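Local coordinates for probable csgAB operon transcriptional regulatory protein (Salmonella typhimurium, PDB 5XP0) that activates transcription of the csgAB operon as the master regulator of curli fimbriae and promotes biofilm formation, this piece being its atypical receiver domain, at residues G17-L22 / A59-L64; I89-L94 / E106-I111. One frame throughout, in Å; residues are numbered along the deposited sequence.

Contact 1. Residues G17-L22 / A59-L64; sequences GHTLLL and AGCIVL
Thr-19 and Ile-62 are joined by a short, nearly straight bond. Ile-62 N donates to Thr-19 O at 2.7 Å. Leu-21 N then donates to Ile-62 O at 2.9 Å, and Leu-64 N to Leu-21 O at 2.8 Å. This alternation is that of two parallel strands, here neighbours in the receiver domain sheet.

The tight part is buried and apolar. On one face, Leu-20 CD2 lies 4.2 Å from Ile-62 CG2, and Leu-22 CD1 lies 4.1 Å from Leu-64 CB. Helices 28-41 and 121-132 pack on this side. On the other face, Leu-21 and Val-63 run side by side.

Thr-19, partly exposed, marks the change to the looser N-terminal end. With OG1 anti to the backbone N (chi1 -178°), CG2 is the branch that touches Cys-61 SG, at 3.8 Å. OG1 makes a weak hydrogen bond to Thr-44 O. Gly-17 and His-18 are partly exposed and poorly ordered, and Thr-19 N reaches Gly-60 O only weakly, at 3.3 Å. His-18 CA lies 3.4 Å from Gly-60 O, a CA-H...O contact. His-18 ND1 is hydrogen-bonded to Ser-14 O, outside the two segments.

The strand pairing thus rests on backbone bonds, while the side chains across it meet by apolar contact.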
ATOM      1  N   GLY B  17     -12.158  11.093  19.917  1.00120.63           N
ATOM      2  CA  GLY B  17     -12.682   9.768  19.954  1.00136.87           C
ATOM      3  C   GLY B  17     -11.564   8.945  19.406  1.00102.48           C
ATOM      4  O   GLY B  17     -10.643   8.467  20.079  1.00101.28           O
ATOM      5  N   HIS B  18     -11.650   8.814  18.123  1.00 80.99           N
ATOM      6  CA  HIS B  18     -10.727   8.019  17.435  1.00 72.27           C
ATOM      7  C   HIS B  18     -10.736   8.298  15.989  1.00 46.00           C
ATOM      8  O   HIS B  18     -11.709   8.434  15.405  1.00 57.86           O
ATOM      9  CB  HIS B  18     -11.158   6.608  17.572  1.00 93.21           C
ATOM     10  CG  HIS B  18     -11.407   6.145  18.955  1.00 97.27           C
ATOM     11  ND1 HIS B  18     -12.656   6.103  19.501  1.00 99.33           N
ATOM     12  CD2 HIS B  18     -10.579   5.631  19.874  1.00100.61           C
ATOM     13  CE1 HIS B  18     -12.587   5.594  20.710  1.00101.11           C
ATOM     14  NE2 HIS B  18     -11.337   5.294  20.960  1.00 99.89           N
ATOM     15  N   THR B  19      -9.612   8.382  15.442  1.00 42.15           N
ATOM     16  CA  THR B  19      -9.489   8.569  14.004  1.00 40.42           C
ATOM     17  C   THR B  19      -8.177   7.961  13.519  1.00 37.06           C
ATOM     18  O   THR B  19      -7.153   8.006  14.204  1.00 37.61           O
ATOM     19  CB  THR B  19      -9.582  10.047  13.629  1.00 45.45           C
ATOM     20  OG1 THR B  19      -9.501  10.178  12.209  1.00 66.10           O
ATOM     21  CG2 THR B  19      -8.480  10.836  14.271  1.00 51.89           C
ATOM     22  N   LEU B  20      -8.204   7.420  12.311  1.00 36.38           N
ATOM     23  CA  LEU B  20      -7.027   6.738  11.817  1.00 29.02           C
ATOM     24  C   LEU B  20      -6.151   7.696  11.025  1.00 36.15           C
ATOM     25  O   LEU B  20      -6.635   8.464  10.194  1.00 34.35           O
ATOM     26  CB  LEU B  20      -7.375   5.570  10.904  1.00 29.60           C
ATOM     27  CG  LEU B  20      -8.070   4.332  11.424  1.00 46.86           C
ATOM     28  CD1 LEU B  20      -8.291   3.448  10.209  1.00 48.65           C
ATOM     29  CD2 LEU B  20      -7.203   3.627  12.464  1.00 60.66           C
ATOM     30  N   LEU B  21      -4.850   7.608  11.256  1.00 28.81           N
ATOM     31  CA  LEU B  21      -3.885   8.380  10.489  1.00 29.71           C
ATOM     32  C   LEU B  21      -2.860   7.397   9.957  1.00 31.64           C
ATOM     33  O   LEU B  21      -2.031   6.888  10.715  1.00 30.62           O
ATOM     34  CB  LEU B  21      -3.237   9.452  11.339  1.00 34.31           C
ATOM     35  CG  LEU B  21      -2.186  10.285  10.610  1.00 46.08           C
ATOM     36  CD1 LEU B  21      -2.747  10.904   9.335  1.00 51.24           C
ATOM     37  CD2 LEU B  21      -1.709  11.376  11.542  1.00 53.49           C
ATOM     38  N   LEU B  22      -2.969   7.066   8.676  1.00 27.63           N
ATOM     39  CA  LEU B  22      -2.087   6.087   8.090  1.00 25.74           C
ATOM     40  C   LEU B  22      -0.913   6.838   7.476  1.00 30.92           C
ATOM     41  O   LEU B  22      -1.068   7.580   6.502  1.00 29.57           O
ATOM     42  CB  LEU B  22      -2.858   5.246   7.082  1.00 22.97           C
ATOM     43  CG  LEU B  22      -1.980   4.394   6.157  1.00 27.23           C
ATOM     44  CD1 LEU B  22      -1.221   3.383   6.936  1.00 26.79           C
ATOM     45  CD2 LEU B  22      -2.883   3.673   5.243  1.00 26.67           C
ATOM     46  N   ALA B  59      -6.684  15.172  17.963  1.00 69.80           N
ATOM     47  CA  ALA B  59      -6.528  14.663  19.326  1.00 72.47           C
ATOM     48  C   ALA B  59      -6.698  13.145  19.428  1.00 75.00           C
ATOM     49  O   ALA B  59      -5.944  12.483  20.146  1.00 88.97           O
ATOM     50  CB  ALA B  59      -7.525  15.372  20.248  1.00 78.78           C
ATOM     51  N   GLY B  60      -7.681  12.568  18.765  1.00 62.77           N
ATOM     52  CA  GLY B  60      -7.928  11.142  18.961  1.00 68.82           C
ATOM     53  C   GLY B  60      -7.118  10.212  18.074  1.00 57.09           C
ATOM     54  O   GLY B  60      -7.472   9.039  17.904  1.00 46.68           O
ATOM     55  N   CYS B  61      -6.031  10.716  17.495  1.00 49.75           N
ATOM     56  CA  CYS B  61      -5.407  10.027  16.380  1.00 49.17           C
ATOM     57  C   CYS B  61      -4.824   8.674  16.773  1.00 28.69           C
ATOM     58  O   CYS B  61      -4.061   8.535  17.734  1.00 40.62           O
ATOM     59  CB  CYS B  61      -4.327  10.903  15.759  1.00 92.00           C
ATOM     60  SG  CYS B  61      -4.984  12.244  14.774  1.00132.42           S
ATOM     61  N   ILE B  62      -5.130   7.688  15.959  1.00 33.62           N
ATOM     62  CA  ILE B  62      -4.483   6.391  16.015  1.00 33.00           C
ATOM     63  C   ILE B  62      -3.554   6.375  14.809  1.00 38.90           C
ATOM     64  O   ILE B  62      -3.996   6.214  13.668  1.00 36.04           O
ATOM     65  CB  ILE B  62      -5.491   5.239  15.977  1.00 32.63           C
ATOM     66  CG1 ILE B  62      -6.398   5.308  17.219  1.00 42.29           C
ATOM     67  CG2 ILE B  62      -4.751   3.911  15.835  1.00 36.59           C
ATOM     68  CD1 ILE B  62      -7.600   4.489  17.090  1.00 37.04           C
ATOM     69  N   VAL B  63      -2.268   6.561  15.053  1.00 38.51           N
ATOM     70  CA  VAL B  63      -1.292   6.643  13.975  1.00 32.72           C
ATOM     71  C   VAL B  63      -0.882   5.233  13.601  1.00 28.93           C
ATOM     72  O   VAL B  63      -0.492   4.445  14.463  1.00 31.34           O
ATOM     73  CB  VAL B  63      -0.075   7.465  14.403  1.00 35.69           C
ATOM     74  CG1 VAL B  63       0.982   7.355  13.376  1.00 36.48           C
ATOM     75  CG2 VAL B  63      -0.473   8.941  14.705  1.00 47.92           C
ATOM     76  N   LEU B  64      -1.019   4.890  12.333  1.00 29.16           N
ATOM     77  CA  LEU B  64      -0.449   3.647  11.825  1.00 24.01           C
ATOM     78  C   LEU B  64       0.787   4.014  11.029  1.00 27.60           C
ATOM     79  O   LEU B  64       0.677   4.571   9.936  1.00 32.84           O
ATOM     80  CB  LEU B  64      -1.433   2.889  10.954  1.00 23.84           C
ATOM     81  CG  LEU B  64      -2.690   2.327  11.578  1.00 43.93           C
ATOM     82  CD1 LEU B  64      -3.501   1.552  10.502  1.00 42.12           C
ATOM     83  CD2 LEU B  64      -2.284   1.432  12.698  1.00 50.62           C
TER

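Contact 2. Residues I89-L94 / E106-I111; sequences IKTLLL and ENWPHI
Trp-108 and Leu-93 meet over one face of the indole. Leu-93 CD2 stands over the five-membered ring, 3.9 Å from its centroid and 15° off the normal, a CH-pi contact. Leu-93 CD1 lies near NE1 and CD1 of Trp-108. Thr-91 CG2 lies 4.1 Å from Trp-108 CE3, the two side chains crossing at about a right angle. Trp-108 NE1 is hydrogen-bonded to Tyr-100 OH, and the indole also packs on Ile-75 and Gln-79 of helix 72-83.

The His-110 ring has Ile-89 CG1 over one face, 4.1 Å from its centroid, another CH-pi contact. Chi1 of Ile-89 (61°) turns CG1 between the backbone N and the carbonyl carbon, which places it over this ring. Ile-89 CD1 is 3.3 Å from His-110 ND1, which is buried without a polar partner in the model.

The segments belong to a beta-alpha-beta unit of the CheY-like receiver fold: strand 90-94, helix 102-107, strand 111-114. A type II turn from Trp-108 to Ile-111 leads into the last strand, with His-110 at positive phi. There Thr-91 N donates to His-110 O at 2.9 Å, almost straight. His-110 O also accepts a bond from Asn-112 ND2. Thr-91 and Ile-111 form the parallel bridge. Beyond it, Ile-111 CD1 reaches Leu-93 CG at 3.9 Å, these side chains too crossing at about a right angle.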
ATOM      1  N   ILE B  89      -2.845  10.626  21.676  1.00 40.65           N
ATOM      2  CA  ILE B  89      -2.682   9.872  20.445  1.00 45.70           C
ATOM      3  C   ILE B  89      -2.052   8.528  20.768  1.00 43.46           C
ATOM      4  O   ILE B  89      -1.456   8.326  21.824  1.00 43.69           O
ATOM      5  CB  ILE B  89      -1.838  10.658  19.421  1.00 67.88           C
ATOM      6  CG1 ILE B  89      -0.441  10.931  19.966  1.00 94.74           C
ATOM      7  CG2 ILE B  89      -2.520  11.984  19.088  1.00 73.36           C
ATOM      8  CD1 ILE B  89       0.638  10.243  19.200  1.00104.12           C
ATOM      9  N   LYS B  90      -2.196   7.595  19.827  1.00 33.45           N
ATOM     10  CA  LYS B  90      -1.705   6.236  19.973  1.00 35.05           C
ATOM     11  C   LYS B  90      -0.927   5.893  18.718  1.00 39.54           C
ATOM     12  O   LYS B  90      -1.398   6.170  17.617  1.00 36.89           O
ATOM     13  CB  LYS B  90      -2.872   5.261  20.154  1.00 39.94           C
ATOM     14  CG  LYS B  90      -3.744   5.531  21.383  1.00 42.47           C
ATOM     15  CD  LYS B  90      -4.864   4.492  21.456  1.00 43.81           C
ATOM     16  CE  LYS B  90      -5.745   4.666  22.699  1.00 55.56           C
ATOM     17  NZ  LYS B  90      -6.822   3.627  22.727  1.00 70.52           N
ATOM     18  N   THR B  91       0.244   5.299  18.874  1.00 38.51           N
ATOM     19  CA  THR B  91       1.045   4.889  17.733  1.00 30.98           C
ATOM     20  C   THR B  91       1.033   3.372  17.655  1.00 32.92           C
ATOM     21  O   THR B  91       1.273   2.676  18.654  1.00 31.66           O
ATOM     22  CB  THR B  91       2.493   5.401  17.825  1.00 42.56           C
ATOM     23  OG1 THR B  91       2.510   6.841  17.755  1.00 52.35           O
ATOM     24  CG2 THR B  91       3.327   4.852  16.645  1.00 36.28           C
ATOM     25  N   LEU B  92       0.744   2.868  16.473  1.00 27.49           N
ATOM     26  CA  LEU B  92       0.934   1.461  16.168  1.00 27.60           C
ATOM     27  C   LEU B  92       1.831   1.348  14.953  1.00 31.54           C
ATOM     28  O   LEU B  92       1.680   2.099  13.990  1.00 31.34           O
ATOM     29  CB  LEU B  92      -0.397   0.780  15.914  1.00 30.80           C
ATOM     30  CG  LEU B  92      -1.170   0.625  17.228  1.00 46.56           C
ATOM     31  CD1 LEU B  92      -2.228   1.657  17.262  1.00 43.81           C
ATOM     32  CD2 LEU B  92      -1.763  -0.760  17.278  1.00 40.74           C
ATOM     33  N   LEU B  93       2.755   0.414  15.010  1.00 30.79           N
ATOM     34  CA  LEU B  93       3.688   0.199  13.921  1.00 28.30           C
ATOM     35  C   LEU B  93       3.120  -0.826  12.953  1.00 32.13           C
ATOM     36  O   LEU B  93       2.618  -1.873  13.363  1.00 30.76           O
ATOM     37  CB  LEU B  93       5.018  -0.275  14.467  1.00 30.35           C
ATOM     38  CG  LEU B  93       5.611   0.630  15.543  1.00 28.04           C
ATOM     39  CD1 LEU B  93       6.989   0.047  15.973  1.00 30.55           C
ATOM     40  CD2 LEU B  93       5.758   2.090  15.110  1.00 29.95           C
ATOM     41  N   LEU B  94       3.164  -0.497  11.681  1.00 25.55           N
ATOM     42  CA  LEU B  94       2.620  -1.328  10.640  1.00 26.36           C
ATOM     43  C   LEU B  94       3.759  -1.917   9.819  1.00 29.01           C
ATOM     44  O   LEU B  94       4.812  -1.296   9.678  1.00 25.93           O
ATOM     45  CB  LEU B  94       1.701  -0.476   9.756  1.00 29.72           C
ATOM     46  CG  LEU B  94       0.871  -1.156   8.684  1.00 33.73           C
ATOM     47  CD1 LEU B  94      -0.284  -1.887   9.363  1.00 33.46           C
ATOM     48  CD2 LEU B  94       0.352  -0.094   7.668  1.00 39.38           C
ATOM     49  N   GLU B 106      10.049   0.212  22.295  1.00 40.06           N
ATOM     50  CA  GLU B 106       9.796   0.982  23.510  1.00 41.46           C
ATOM     51  C   GLU B 106      10.106   2.452  23.331  1.00 47.53           C
ATOM     52  O   GLU B 106       9.472   3.295  23.977  1.00 43.15           O
ATOM     53  CB  GLU B 106      10.628   0.440  24.677  1.00 37.18           C
ATOM     54  CG  GLU B 106      10.324   1.043  26.051  1.00 46.81           C
ATOM     55  CD  GLU B 106      11.095   2.339  26.342  1.00 62.64           C
ATOM     56  OE1 GLU B 106      12.178   2.579  25.747  1.00 64.47           O
ATOM     57  OE2 GLU B 106      10.638   3.102  27.213  1.00 67.24           O
ATOM     58  N   ASN B 107      11.097   2.781  22.502  1.00 46.47           N
ATOM     59  CA  ASN B 107      11.455   4.187  22.333  1.00 45.16           C
ATOM     60  C   ASN B 107      10.441   4.969  21.515  1.00 46.29           C
ATOM     61  O   ASN B 107      10.526   6.196  21.470  1.00 44.97           O
ATOM     62  CB  ASN B 107      12.829   4.299  21.683  1.00 72.86           C
ATOM     63  CG  ASN B 107      13.853   4.830  22.636  1.00 93.79           C
ATOM     64  OD1 ASN B 107      14.039   6.040  22.747  1.00108.34           O
ATOM     65  ND2 ASN B 107      14.497   3.936  23.370  1.00111.25           N
ATOM     66  N   TRP B 108       9.492   4.317  20.873  1.00 41.00           N
ATOM     67  CA  TRP B 108       8.432   5.060  20.192  1.00 40.08           C
ATOM     68  C   TRP B 108       7.524   5.730  21.219  1.00 45.42           C
ATOM     69  O   TRP B 108       7.034   5.063  22.127  1.00 38.21           O
ATOM     70  CB  TRP B 108       7.619   4.115  19.310  1.00 43.17           C
ATOM     71  CG  TRP B 108       8.287   3.899  18.002  1.00 38.66           C
ATOM     72  CD1 TRP B 108       9.210   2.936  17.690  1.00 38.60           C
ATOM     73  CD2 TRP B 108       8.107   4.679  16.821  1.00 40.61           C
ATOM     74  NE1 TRP B 108       9.601   3.065  16.373  1.00 35.05           N
ATOM     75  CE2 TRP B 108       8.944   4.132  15.821  1.00 33.89           C
ATOM     76  CE3 TRP B 108       7.318   5.779  16.506  1.00 32.00           C
ATOM     77  CZ2 TRP B 108       9.011   4.656  14.545  1.00 38.54           C
ATOM     78  CZ3 TRP B 108       7.403   6.307  15.241  1.00 33.41           C
ATOM     79  CH2 TRP B 108       8.228   5.734  14.270  1.00 37.00           C
ATOM     80  N   PRO B 109       7.214   7.013  21.083  1.00 42.92           N
ATOM     81  CA  PRO B 109       6.279   7.621  22.034  1.00 46.92           C
ATOM     82  C   PRO B 109       4.876   7.102  21.789  1.00 40.64           C
ATOM     83  O   PRO B 109       4.519   6.737  20.670  1.00 36.30           O
ATOM     84  CB  PRO B 109       6.394   9.121  21.750  1.00 50.93           C
ATOM     85  CG  PRO B 109       6.777   9.189  20.307  1.00 51.83           C
ATOM     86  CD  PRO B 109       7.678   7.975  20.075  1.00 40.82           C
ATOM     87  N   HIS B 110       4.084   7.044  22.864  1.00 35.22           N
ATOM     88  CA  HIS B 110       2.671   6.612  22.787  1.00 40.31           C
ATOM     89  C   HIS B 110       2.494   5.245  22.121  1.00 34.68           C
ATOM     90  O   HIS B 110       1.500   4.976  21.441  1.00 34.81           O
ATOM     91  CB  HIS B 110       1.823   7.658  22.067  1.00 43.38           C
ATOM     92  CG  HIS B 110       2.061   9.045  22.563  1.00 57.40           C
ATOM     93  ND1 HIS B 110       2.643  10.025  21.789  1.00 58.32           N
ATOM     94  CD2 HIS B 110       1.847   9.598  23.777  1.00 49.62           C
ATOM     95  CE1 HIS B 110       2.750  11.133  22.495  1.00 57.02           C
ATOM     96  NE2 HIS B 110       2.288  10.896  23.710  1.00 55.94           N
ATOM     97  N   ILE B 111       3.423   4.338  22.345  1.00 38.27           N
ATOM     98  CA  ILE B 111       3.380   3.103  21.572  1.00 35.82           C
ATOM     99  C   ILE B 111       2.270   2.211  22.132  1.00 39.23           C
ATOM    100  O   ILE B 111       2.191   1.958  23.342  1.00 34.26           O
ATOM    101  CB  ILE B 111       4.753   2.419  21.561  1.00 43.10           C
ATOM    102  CG1 ILE B 111       4.713   1.153  20.696  1.00 38.80           C
ATOM    103  CG2 ILE B 111       5.247   2.160  22.978  1.00 44.95           C
ATOM    104  CD1 ILE B 111       4.646   1.443  19.212  1.00 32.51           C
TER

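From the N terminus, strand 19-24 leads into helix 28-41 and edge strand 45-49. The chain then comes back as strand 61-66 beside strand 19-24, and contact 1 closes this first loop. Helix 72-83 follows, then strand 90-94. Helix 102-107 and the turn after it bring the chain back beside that strand, and contact 2 closes this second, shorter loop. The two loops come in series and neither nests in nor crosses the other. The centres of contact 1 and contact 2 are about 12 Å apart. Strands 61-66 and 90-94 are neighbours and join the contacts directly: Val-63 N lies 2.7 Å from Lys-90 O, a probable hydrogen bond. Together they tie four adjacent strands of the parallel sheet, from 19-24 to 111-114.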